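Local coordinates for protein peroxinectin A (Dictyostelium discoideum, PDB 6ERC) that catalyses the hydrogen peroxide-dependent oxidation of phenolic donors as a secreted haem peroxidase of the animal haem peroxidase family, at residues Gln253-Lys264 with Met478-Thr488; Pro218-Arg229 with Ala336-Ile345. All coordinates share one frame; numbering follows the deposited sequence.

Contact 1: Gln253-Lys264 with Met478-Thr488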
loop_
_atom_site.group_PDB
_atom_site.type_symbol
_atom_site.label_atom_id
_atom_site.label_comp_id
_atom_site.label_asym_id
_atom_site.label_seq_id
_atom_site.Cartn_x
_atom_site.Cartn_y
_atom_site.Cartn_z
ATOM N N GLN A 253 -22.470 1.231 13.182
ATOM C CA GLN A 253 -22.013 0.212 14.122
ATOM C C GLN A 253 -21.264 -0.900 13.401
ATOM O O GLN A 253 -20.303 -1.462 13.939
ATOM C CB GLN A 253 -23.203 -0.351 14.899
ATOM C CG GLN A 253 -23.834 0.638 15.875
ATOM C CD GLN A 253 -23.043 0.846 17.167
ATOM O OE1 GLN A 253 -23.447 1.643 18.016
ATOM N NE2 GLN A 253 -21.928 0.138 17.325
ATOM N N SER A 254 -21.690 -1.236 12.181
ATOM C CA SER A 254 -20.965 -2.229 11.394
ATOM C C SER A 254 -19.655 -1.656 10.865
ATOM O O SER A 254 -18.616 -2.322 10.917
ATOM C CB SER A 254 -21.837 -2.727 10.241
ATOM O OG SER A 254 -23.025 -3.326 10.723
ATOM N N ARG A 255 -19.689 -0.424 10.349
ATOM C CA ARG A 255 -18.461 0.234 9.915
ATOM C C ARG A 255 -17.446 0.298 11.048
ATOM O O ARG A 255 -16.250 0.060 10.836
ATOM C CB ARG A 255 -18.775 1.639 9.395
ATOM C CG ARG A 255 -17.538 2.467 9.043
ATOM C CD ARG A 255 -17.850 3.599 8.061
ATOM N NE ARG A 255 -17.987 4.905 8.710
ATOM C CZ ARG A 255 -17.011 5.806 8.832
ATOM N NH1 ARG A 255 -15.797 5.564 8.353
ATOM N NH2 ARG A 255 -17.249 6.961 9.437
ATOM N N SER A 256 -17.907 0.607 12.263
ATOM C CA SER A 256 -16.997 0.724 13.395
ATOM C C SER A 256 -16.307 -0.603 13.692
ATOM O O SER A 256 -15.110 -0.631 14.000
ATOM C CB SER A 256 -17.759 1.224 14.623
ATOM O OG SER A 256 -16.877 1.536 15.685
ATOM N N CYS A 257 -17.043 -1.715 13.598
ATOM C CA CYS A 257 -16.446 -3.023 13.860
ATOM C C CYS A 257 -15.383 -3.360 12.820
ATOM O O CYS A 257 -14.297 -3.842 13.160
ATOM C CB CYS A 257 -17.524 -4.111 13.880
ATOM S SG CYS A 257 -18.767 -3.969 15.176
ATOM N N ILE A 258 -15.687 -3.129 11.542
ATOM C CA ILE A 258 -14.749 -3.470 10.476
ATOM C C ILE A 258 -13.465 -2.662 10.613
ATOM O O ILE A 258 -12.360 -3.191 10.444
ATOM C CB ILE A 258 -15.409 -3.256 9.100
ATOM C CG1 ILE A 258 -16.599 -4.206 8.926
ATOM C CG2 ILE A 258 -14.391 -3.439 7.977
ATOM C CD1 ILE A 258 -16.239 -5.688 8.940
ATOM N N ILE A 259 -13.589 -1.368 10.905
ATOM C CA ILE A 259 -12.409 -0.543 11.144
ATOM C C ILE A 259 -11.564 -1.150 12.255
ATOM O O ILE A 259 -10.341 -1.278 12.130
ATOM C CB ILE A 259 -12.828 0.902 11.465
ATOM C CG1 ILE A 259 -13.403 1.556 10.209
ATOM C CG2 ILE A 259 -11.653 1.711 12.000
ATOM C CD1 ILE A 259 -14.084 2.868 10.459
ATOM N N GLU A 260 -12.206 -1.534 13.361
ATOM C CA GLU A 260 -11.487 -2.209 14.437
ATOM C C GLU A 260 -10.860 -3.509 13.951
ATOM O O GLU A 260 -9.739 -3.850 14.343
ATOM C CB GLU A 260 -12.429 -2.481 15.610
ATOM C CG GLU A 260 -11.844 -3.429 16.655
ATOM C CD GLU A 260 -12.711 -3.558 17.891
ATOM O OE1 GLU A 260 -13.603 -2.706 18.091
ATOM O OE2 GLU A 260 -12.498 -4.517 18.662
ATOM N N GLN A 261 -11.574 -4.256 13.108
ATOM C CA GLN A 261 -11.027 -5.507 12.595
ATOM C C GLN A 261 -9.787 -5.253 11.747
ATOM O O GLN A 261 -8.792 -5.978 11.857
ATOM C CB GLN A 261 -12.091 -6.251 11.788
ATOM C CG GLN A 261 -11.655 -7.621 11.295
ATOM C CD GLN A 261 -11.301 -8.569 12.426
ATOM O OE1 GLN A 261 -12.161 -9.277 12.950
ATOM N NE2 GLN A 261 -10.030 -8.588 12.805
ATOM N N ILE A 262 -9.826 -4.225 10.896
ATOM C CA ILE A 262 -8.654 -3.882 10.094
ATOM C C ILE A 262 -7.499 -3.481 11.003
ATOM O O ILE A 262 -6.368 -3.957 10.849
ATOM C CB ILE A 262 -8.996 -2.767 9.088
ATOM C CG1 ILE A 262 -10.040 -3.258 8.078
ATOM C CG2 ILE A 262 -7.738 -2.299 8.355
ATOM C CD1 ILE A 262 -10.674 -2.152 7.255
ATOM N N GLN A 263 -7.769 -2.601 11.968
ATOM C CA GLN A 263 -6.711 -2.124 12.849
ATOM C C GLN A 263 -6.075 -3.269 13.630
ATOM O O GLN A 263 -4.846 -3.347 13.735
ATOM C CB GLN A 263 -7.270 -1.067 13.800
ATOM C CG GLN A 263 -7.624 0.240 13.118
ATOM C CD GLN A 263 -8.124 1.288 14.088
ATOM O OE1 GLN A 263 -8.391 1.000 15.257
ATOM N NE2 GLN A 263 -8.243 2.519 13.611
ATOM N N LYS A 264 -6.894 -4.175 14.177
ATOM C CA LYS A 264 -6.359 -5.221 15.048
ATOM C C LYS A 264 -5.441 -6.167 14.285
ATOM O O LYS A 264 -4.378 -6.550 14.786
ATOM C CB LYS A 264 -7.499 -6.001 15.702
ATOM C CG LYS A 264 -7.044 -6.886 16.859
ATOM C CD LYS A 264 -8.164 -7.788 17.351
ATOM C CE LYS A 264 -7.735 -8.617 18.553
ATOM N NZ LYS A 264 -8.803 -9.581 18.957
ATOM N N MET A 478 -14.061 3.623 22.903
ATOM C CA MET A 478 -14.301 2.828 21.707
ATOM C C MET A 478 -14.512 1.354 22.016
ATOM O O MET A 478 -15.179 0.658 21.243
ATOM C CB MET A 478 -13.141 2.985 20.721
ATOM C CG MET A 478 -13.573 2.897 19.273
ATOM S SD MET A 478 -14.536 4.344 18.808
ATOM C CE MET A 478 -15.252 3.796 17.262
ATOM N N ARG A 479 -13.957 0.855 23.123
ATOM C CA ARG A 479 -14.344 -0.470 23.588
ATOM C C ARG A 479 -15.828 -0.502 23.928
ATOM O O ARG A 479 -16.506 -1.510 23.698
ATOM C CB ARG A 479 -13.506 -0.879 24.799
ATOM C CG ARG A 479 -12.040 -1.162 24.491
ATOM C CD ARG A 479 -11.405 -2.010 25.590
ATOM N NE ARG A 479 -9.942 -1.952 25.593
ATOM C CZ ARG A 479 -9.149 -2.695 24.823
ATOM N NH1 ARG A 479 -9.659 -3.564 23.958
ATOM N NH2 ARG A 479 -7.831 -2.562 24.915
ATOM N N MET A 480 -16.352 0.605 24.460
ATOM C CA MET A 480 -17.780 0.701 24.746
ATOM C C MET A 480 -18.596 0.639 23.461
ATOM O O MET A 480 -19.571 -0.116 23.365
ATOM C CB MET A 480 -18.063 1.999 25.509
ATOM C CG MET A 480 -19.519 2.462 25.511
ATOM S SD MET A 480 -20.631 1.330 26.356
ATOM C CE MET A 480 -22.202 2.157 26.110
ATOM N N VAL A 481 -18.214 1.437 22.460
ATOM C CA VAL A 481 -18.972 1.494 21.213
ATOM C C VAL A 481 -18.974 0.136 20.528
ATOM O O VAL A 481 -19.984 -0.283 19.951
ATOM C CB VAL A 481 -18.395 2.585 20.291
ATOM C CG1 VAL A 481 -19.045 2.532 18.904
ATOM C CG2 VAL A 481 -18.592 3.955 20.911
ATOM N N ASN A 482 -17.847 -0.565 20.575
ATOM C CA ASN A 482 -17.662 -1.818 19.849
ATOM C C ASN A 482 -17.805 -3.027 20.760
ATOM O O ASN A 482 -17.112 -4.033 20.591
ATOM C CB ASN A 482 -16.304 -1.814 19.156
ATOM C CG ASN A 482 -16.218 -0.772 18.054
ATOM O OD1 ASN A 482 -17.235 -0.339 17.511
ATOM N ND2 ASN A 482 -15.002 -0.367 17.718
ATOM N N ARG A 483 -18.715 -2.953 21.735
ATOM C CA ARG A 483 -18.881 -4.041 22.690
ATOM C C ARG A 483 -19.575 -5.252 22.083
ATOM O O ARG A 483 -19.455 -6.353 22.632
ATOM C CB ARG A 483 -19.660 -3.551 23.913
ATOM C CG ARG A 483 -21.028 -2.966 23.610
ATOM C CD ARG A 483 -21.672 -2.419 24.877
ATOM N NE ARG A 483 -22.423 -1.190 24.632
ATOM C CZ ARG A 483 -23.688 -1.143 24.225
ATOM N NH1 ARG A 483 -24.277 0.030 24.033
ATOM N NH2 ARG A 483 -24.367 -2.260 24.005
ATOM N N GLU A 484 -20.287 -5.083 20.971
ATOM C CA GLU A 484 -20.990 -6.186 20.327
ATOM C C GLU A 484 -20.329 -6.627 19.026
ATOM O O GLU A 484 -20.933 -7.389 18.266
ATOM C CB GLU A 484 -22.451 -5.803 20.073
ATOM C CG GLU A 484 -23.205 -5.399 21.334
ATOM C CD GLU A 484 -24.712 -5.389 21.144
ATOM O OE1 GLU A 484 -25.404 -6.158 21.847
ATOM O OE2 GLU A 484 -25.201 -4.617 20.293
ATOM N N CYS A 485 -19.108 -6.177 18.751
ATOM C CA CYS A 485 -18.395 -6.627 17.566
ATOM C C CYS A 485 -17.872 -8.047 17.782
ATOM O O CYS A 485 -17.993 -8.629 18.863
ATOM C CB CYS A 485 -17.251 -5.672 17.228
ATOM S SG CYS A 485 -17.727 -3.951 16.923
ATOM N N GLU A 486 -17.278 -8.611 16.734
ATOM C CA GLU A 486 -16.733 -9.965 16.747
ATOM C C GLU A 486 -15.321 -9.968 16.176
ATOM O O GLU A 486 -14.967 -10.771 15.311
ATOM C CB GLU A 486 -17.635 -10.907 15.960
ATOM C CG GLU A 486 -19.100 -10.814 16.337
ATOM C CD GLU A 486 -19.969 -11.709 15.483
ATOM O OE1 GLU A 486 -19.417 -12.402 14.602
ATOM O OE2 GLU A 486 -21.201 -11.716 15.690
ATOM N N THR A 487 -14.488 -9.056 16.666
ATOM C CA THR A 487 -13.148 -8.890 16.122
ATOM C C THR A 487 -12.271 -10.070 16.522
ATOM O O THR A 487 -12.074 -10.334 17.712
ATOM C CB THR A 487 -12.545 -7.578 16.613
ATOM O OG1 THR A 487 -13.433 -6.502 16.291
ATOM C CG2 THR A 487 -11.205 -7.331 15.954
ATOM N N THR A 488 -11.738 -10.773 15.523
ATOM C CA THR A 488 -10.894 -11.936 15.759
ATOM C C THR A 488 -9.638 -11.857 14.898
ATOM O O THR A 488 -9.322 -10.795 14.349
ATOM C CB THR A 488 -11.674 -13.220 15.466
ATOM O OG1 THR A 488 -10.869 -14.363 15.779
ATOM C CG2 THR A 488 -12.096 -13.276 14.002
HETATM O O HOH W 1 -19.754 -1.434 16.857
HETATM O O HOH W 2 -13.910 1.115 15.249
#
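C257, on helix 247-275 of the animal haem peroxidase fold, is joined by a disulfide to C485, the last residue of a type I turn (N482-C485) just past helix 476-481. The SG atoms lie 2.0 Å apart in a bridge of left-handed sense, fixing the segment 478-488 against one side of the helix. The polar side chains before and after C257 seat the turn. S256 holds its hydroxyl opposite the backbone N (chi1 -171°), which points OG at N482, and OG donates to N482 OD1 at 2.6 Å, in the carbonyl plane on a lone pair. The other branch of that amide, N482 ND2, makes only a weak, bent bond to E260 OE1 (2.8 Å): the two side chains run antiparallel, alongside each other, carboxylate and amide planes 44° apart. ND2 also donates to a water that in turn donates to S256 O. E260 reaches out from the helix between N482 and T487, and its second oxygen, OE2, receives a weak bond from T487 OG1 at 3.2 Å. At the N-terminal end of the contact, Q253 NE2 donates to V481 O at 3.3 Å, the donor tilted from the carbonyl plane, while Q253 OE1 is taken by R249. Farther along, K264 lays its CD against T487 CG2, 3.4 Å away. The CB of E486 points away from helix 247-275, and its carboxylate forms salt bridges with R233 and K237 of helix 218-241. Q261 bends at chi2 (61°) to set its amide alongside the T488 backbone, gripping it with two bonds: NE2 donates to T488 O at 2.8 Å, and OE1 accepts from T488 N at 3.0 Å, in plane on a lone pair.

Contact 2: Pro218-Arg229 with Ala336-Ile345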
loop_
_atom_site.group_PDB
_atom_site.type_symbol
_atom_site.label_atom_id
_atom_site.label_comp_id
_atom_site.label_asym_id
_atom_site.label_seq_id
_atom_site.Cartn_x
_atom_site.Cartn_y
_atom_site.Cartn_z
ATOM N N PRO A 218 -6.360 -9.297 -8.120
ATOM C CA PRO A 218 -7.488 -10.021 -7.508
ATOM C C PRO A 218 -7.299 -10.285 -6.027
ATOM O O PRO A 218 -8.245 -10.117 -5.247
ATOM C CB PRO A 218 -7.549 -11.328 -8.314
ATOM C CG PRO A 218 -6.710 -11.082 -9.547
ATOM C CD PRO A 218 -5.667 -10.107 -9.133
ATOM N N GLY A 219 -6.107 -10.714 -5.613
ATOM C CA GLY A 219 -5.861 -10.922 -4.198
ATOM C C GLY A 219 -6.221 -9.713 -3.361
ATOM O O GLY A 219 -6.648 -9.852 -2.213
ATOM N N LEU A 220 -6.058 -8.514 -3.923
ATOM C CA LEU A 220 -6.499 -7.306 -3.238
ATOM C C LEU A 220 -8.019 -7.219 -3.213
ATOM O O LEU A 220 -8.612 -6.865 -2.189
ATOM C CB LEU A 220 -5.898 -6.079 -3.923
ATOM C CG LEU A 220 -6.201 -4.705 -3.321
ATOM C CD1 LEU A 220 -5.692 -4.614 -1.892
ATOM C CD2 LEU A 220 -5.586 -3.611 -4.184
ATOM N N LEU A 221 -8.666 -7.536 -4.337
ATOM C CA LEU A 221 -10.123 -7.542 -4.380
ATOM C C LEU A 221 -10.703 -8.593 -3.449
ATOM O O LEU A 221 -11.771 -8.383 -2.864
ATOM C CB LEU A 221 -10.603 -7.784 -5.812
ATOM C CG LEU A 221 -10.955 -6.527 -6.604
ATOM C CD1 LEU A 221 -10.994 -6.822 -8.092
ATOM C CD2 LEU A 221 -12.294 -5.981 -6.135
ATOM N N SER A 222 -10.019 -9.730 -3.298
ATOM C CA SER A 222 -10.509 -10.767 -2.399
ATOM C C SER A 222 -10.593 -10.254 -0.968
ATOM O O SER A 222 -11.574 -10.521 -0.263
ATOM C CB SER A 222 -9.610 -11.997 -2.475
ATOM O OG SER A 222 -9.778 -12.661 -3.713
ATOM N N ILE A 223 -9.579 -9.513 -0.518
ATOM C CA ILE A 223 -9.639 -8.934 0.820
ATOM C C ILE A 223 -10.807 -7.962 0.918
ATOM O O ILE A 223 -11.538 -7.947 1.916
ATOM C CB ILE A 223 -8.303 -8.260 1.184
ATOM C CG1 ILE A 223 -7.190 -9.312 1.257
ATOM C CG2 ILE A 223 -8.430 -7.521 2.518
ATOM C CD1 ILE A 223 -5.800 -8.755 1.521
ATOM N N HIS A 224 -11.003 -7.134 -0.109
ATOM C CA HIS A 224 -12.175 -6.266 -0.134
ATOM C C HIS A 224 -13.449 -7.079 0.053
ATOM O O HIS A 224 -14.321 -6.720 0.848
ATOM C CB HIS A 224 -12.234 -5.491 -1.450
ATOM C CG HIS A 224 -11.237 -4.381 -1.548
ATOM N ND1 HIS A 224 -9.879 -4.603 -1.625
ATOM C CD2 HIS A 224 -11.402 -3.038 -1.592
ATOM C CE1 HIS A 224 -9.250 -3.444 -1.707
ATOM N NE2 HIS A 224 -10.152 -2.479 -1.691
ATOM N N THR A 225 -13.560 -8.193 -0.672
ATOM C CA THR A 225 -14.785 -8.982 -0.650
ATOM C C THR A 225 -15.074 -9.517 0.748
ATOM O O THR A 225 -16.193 -9.385 1.256
ATOM C CB THR A 225 -14.675 -10.130 -1.656
ATOM O OG1 THR A 225 -14.415 -9.600 -2.961
ATOM C CG2 THR A 225 -15.959 -10.948 -1.695
ATOM N N LEU A 226 -14.075 -10.126 1.387
ATOM C CA LEU A 226 -14.320 -10.788 2.664
ATOM C C LEU A 226 -14.739 -9.791 3.734
ATOM O O LEU A 226 -15.629 -10.078 4.543
ATOM C CB LEU A 226 -13.079 -11.564 3.108
ATOM C CG LEU A 226 -12.570 -12.670 2.176
ATOM C CD1 LEU A 226 -11.506 -13.503 2.879
ATOM C CD2 LEU A 226 -13.693 -13.567 1.672
ATOM N N LEU A 227 -14.116 -8.611 3.759
ATOM C CA LEU A 227 -14.495 -7.616 4.756
ATOM C C LEU A 227 -15.860 -7.015 4.455
ATOM O O LEU A 227 -16.542 -6.541 5.370
ATOM C CB LEU A 227 -13.435 -6.518 4.841
ATOM C CG LEU A 227 -12.073 -6.942 5.396
ATOM C CD1 LEU A 227 -11.142 -5.738 5.489
ATOM C CD2 LEU A 227 -12.204 -7.620 6.755
ATOM N N LEU A 228 -16.273 -7.024 3.187
ATOM C CA LEU A 228 -17.639 -6.639 2.861
ATOM C C LEU A 228 -18.627 -7.695 3.343
ATOM O O LEU A 228 -19.666 -7.362 3.927
ATOM C CB LEU A 228 -17.778 -6.421 1.356
ATOM C CG LEU A 228 -17.094 -5.193 0.750
ATOM C CD1 LEU A 228 -17.159 -5.260 -0.767
ATOM C CD2 LEU A 228 -17.723 -3.906 1.248
ATOM N N ARG A 229 -18.317 -8.972 3.110
ATOM C CA ARG A 229 -19.150 -10.048 3.637
ATOM C C ARG A 229 -19.237 -9.970 5.154
ATOM O O ARG A 229 -20.327 -10.046 5.734
ATOM C CB ARG A 229 -18.589 -11.401 3.205
ATOM C CG ARG A 229 -18.685 -11.676 1.719
ATOM C CD ARG A 229 -18.031 -13.002 1.376
ATOM N NE ARG A 229 -18.100 -13.298 -0.049
ATOM C CZ ARG A 229 -17.600 -14.392 -0.610
ATOM N NH1 ARG A 229 -16.989 -15.304 0.134
ATOM N NH2 ARG A 229 -17.711 -14.576 -1.919
ATOM N N ALA A 336 -10.563 -12.895 -12.767
ATOM C CA ALA A 336 -9.902 -13.700 -11.749
ATOM C C ALA A 336 -10.857 -14.141 -10.647
ATOM O O ALA A 336 -10.556 -15.107 -9.938
ATOM C CB ALA A 336 -8.737 -12.920 -11.145
ATOM N N LEU A 337 -11.991 -13.460 -10.481
ATOM C CA LEU A 337 -12.984 -13.826 -9.480
ATOM C C LEU A 337 -14.174 -14.574 -10.074
ATOM O O LEU A 337 -15.182 -14.756 -9.385
ATOM C CB LEU A 337 -13.479 -12.578 -8.742
ATOM C CG LEU A 337 -12.435 -11.735 -8.004
ATOM C CD1 LEU A 337 -13.103 -10.574 -7.278
ATOM C CD2 LEU A 337 -11.635 -12.582 -7.027
ATOM N N ASN A 338 -14.083 -15.016 -11.331
ATOM C CA ASN A 338 -15.197 -15.738 -11.939
ATOM C C ASN A 338 -15.527 -17.012 -11.173
ATOM O O ASN A 338 -16.681 -17.451 -11.171
ATOM C CB ASN A 338 -14.884 -16.074 -13.398
ATOM C CG ASN A 338 -14.984 -14.866 -14.315
ATOM O OD1 ASN A 338 -15.715 -13.913 -14.031
ATOM N ND2 ASN A 338 -14.250 -14.901 -15.428
ATOM N N ARG A 339 -14.533 -17.623 -10.527
ATOM C CA ARG A 339 -14.738 -18.828 -9.731
ATOM C C ARG A 339 -14.734 -18.538 -8.233
ATOM O O ARG A 339 -14.409 -19.419 -7.431
ATOM C CB ARG A 339 -13.673 -19.872 -10.074
ATOM C CG ARG A 339 -13.796 -20.453 -11.481
ATOM C CD ARG A 339 -12.625 -21.378 -11.812
ATOM N NE ARG A 339 -12.793 -22.053 -13.099
ATOM C CZ ARG A 339 -11.848 -22.771 -13.703
ATOM N NH1 ARG A 339 -10.651 -22.912 -13.144
ATOM N NH2 ARG A 339 -12.097 -23.348 -14.873
ATOM N N GLY A 340 -15.089 -17.318 -7.839
ATOM C CA GLY A 340 -15.153 -16.956 -6.439
ATOM C C GLY A 340 -13.790 -16.634 -5.853
ATOM O O GLY A 340 -12.740 -16.875 -6.449
ATOM N N VAL A 341 -13.816 -16.071 -4.643
ATOM C CA VAL A 341 -12.578 -15.692 -3.969
ATOM C C VAL A 341 -11.885 -16.878 -3.311
ATOM O O VAL A 341 -10.674 -16.816 -3.067
ATOM C CB VAL A 341 -12.830 -14.609 -2.905
ATOM C CG1 VAL A 341 -13.429 -13.359 -3.535
ATOM C CG2 VAL A 341 -13.731 -15.136 -1.792
ATOM N N GLU A 342 -12.612 -17.952 -3.010
ATOM C CA GLU A 342 -12.024 -19.056 -2.252
ATOM C C GLU A 342 -10.781 -19.627 -2.916
ATOM O O GLU A 342 -9.783 -19.859 -2.212
ATOM C CB GLU A 342 -13.075 -20.149 -2.022
ATOM C CG GLU A 342 -14.114 -19.810 -0.967
ATOM C CD GLU A 342 -15.147 -18.809 -1.451
ATOM O OE1 GLU A 342 -15.236 -18.581 -2.676
ATOM O OE2 GLU A 342 -15.875 -18.252 -0.602
ATOM N N PRO A 343 -10.759 -19.885 -4.228
ATOM C CA PRO A 343 -9.530 -20.434 -4.831
ATOM C C PRO A 343 -8.323 -19.522 -4.684
ATOM O O PRO A 343 -7.200 -20.011 -4.516
ATOM C CB PRO A 343 -9.923 -20.630 -6.303
ATOM C CG PRO A 343 -11.411 -20.688 -6.303
ATOM C CD PRO A 343 -11.852 -19.776 -5.207
ATOM N N LEU A 344 -8.523 -18.205 -4.752
ATOM C CA LEU A 344 -7.424 -17.277 -4.511
ATOM C C LEU A 344 -6.955 -17.352 -3.066
ATOM O O LEU A 344 -5.757 -17.506 -2.801
ATOM C CB LEU A 344 -7.855 -15.852 -4.855
ATOM C CG LEU A 344 -7.966 -15.531 -6.345
ATOM C CD1 LEU A 344 -8.765 -14.257 -6.543
ATOM C CD2 LEU A 344 -6.581 -15.399 -6.967
ATOM N N ILE A 345 -7.887 -17.239 -2.116
ATOM C CA ILE A 345 -7.519 -17.245 -0.703
ATOM C C ILE A 345 -6.657 -18.457 -0.388
ATOM O O ILE A 345 -5.643 -18.354 0.311
ATOM C CB ILE A 345 -8.778 -17.209 0.185
ATOM C CG1 ILE A 345 -9.633 -15.968 -0.107
ATOM C CG2 ILE A 345 -8.389 -17.257 1.663
ATOM C CD1 ILE A 345 -8.966 -14.648 0.210
#
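R229 presents the edge of its guanidinium to E342: NH1 meets OE2 at 3.2 Å, nearly in the guanidinium plane and on the syn side of the carboxylate but tilted 28° from the carboxylate plane, in a salt bridge with the two planes 23° apart. V341 CG2 approaches the same group obliquely. The arginine chain is fully extended from CG to NE, which carries its head outward from the helix axis, toward E342, where NH1 also donates to T497 O and NH2 to D183 O. A leucine here would probably leave E342 without its charged mate and both carbonyls without their donor. On another side of the same helix, H224 ND1 donates to L220 O, which lies at the ring edge, near its plane (2.7 Å), and the ring meets F78 edge-to-face. Helix 218-241 packs on the turn and the start of helix 342-350 mainly through apolar side chains: L226 CD2 lies 3.8 Å from V341 CG2, the two branches passing alongside, pointing opposite ways, and L226 CD1 meets I345 CD1 tip to tip at 3.9 Å. S222 OG, which makes a weak hydrogen bond to P218 O, is 3.4 Å from L344 CD1. L221 CB rests on L337 CD1 at 4.0 Å. Helix 218-241 carries the HTLLLRDHN sequence characteristic of animal haem peroxidases; it follows R213, the predicted transition-state stabiliser, and the P218 side chain is about 8 Å from the haem.

In the fold
Contacts 1 and 2 lie with their centres about 22 Å apart and involve two helices that follow each other in the chain, 218-241 and 247-275. Their segments alternate: 218-229, 253-264, 336-345, 478-488, so each early helix is matched with a segment from later in the sequence. The two contacts touch where I258 CD1 lies 3.7 Å from L227 O and I262 CG1 3.8 Å from L227 CD1. Contact 1 is the more peripheral, away from the annotated sites and covalently locked, whereas contact 2 is buried and nearer the haem. Together they fasten two consecutive helices of the peroxidase fold to two segments from later in the chain.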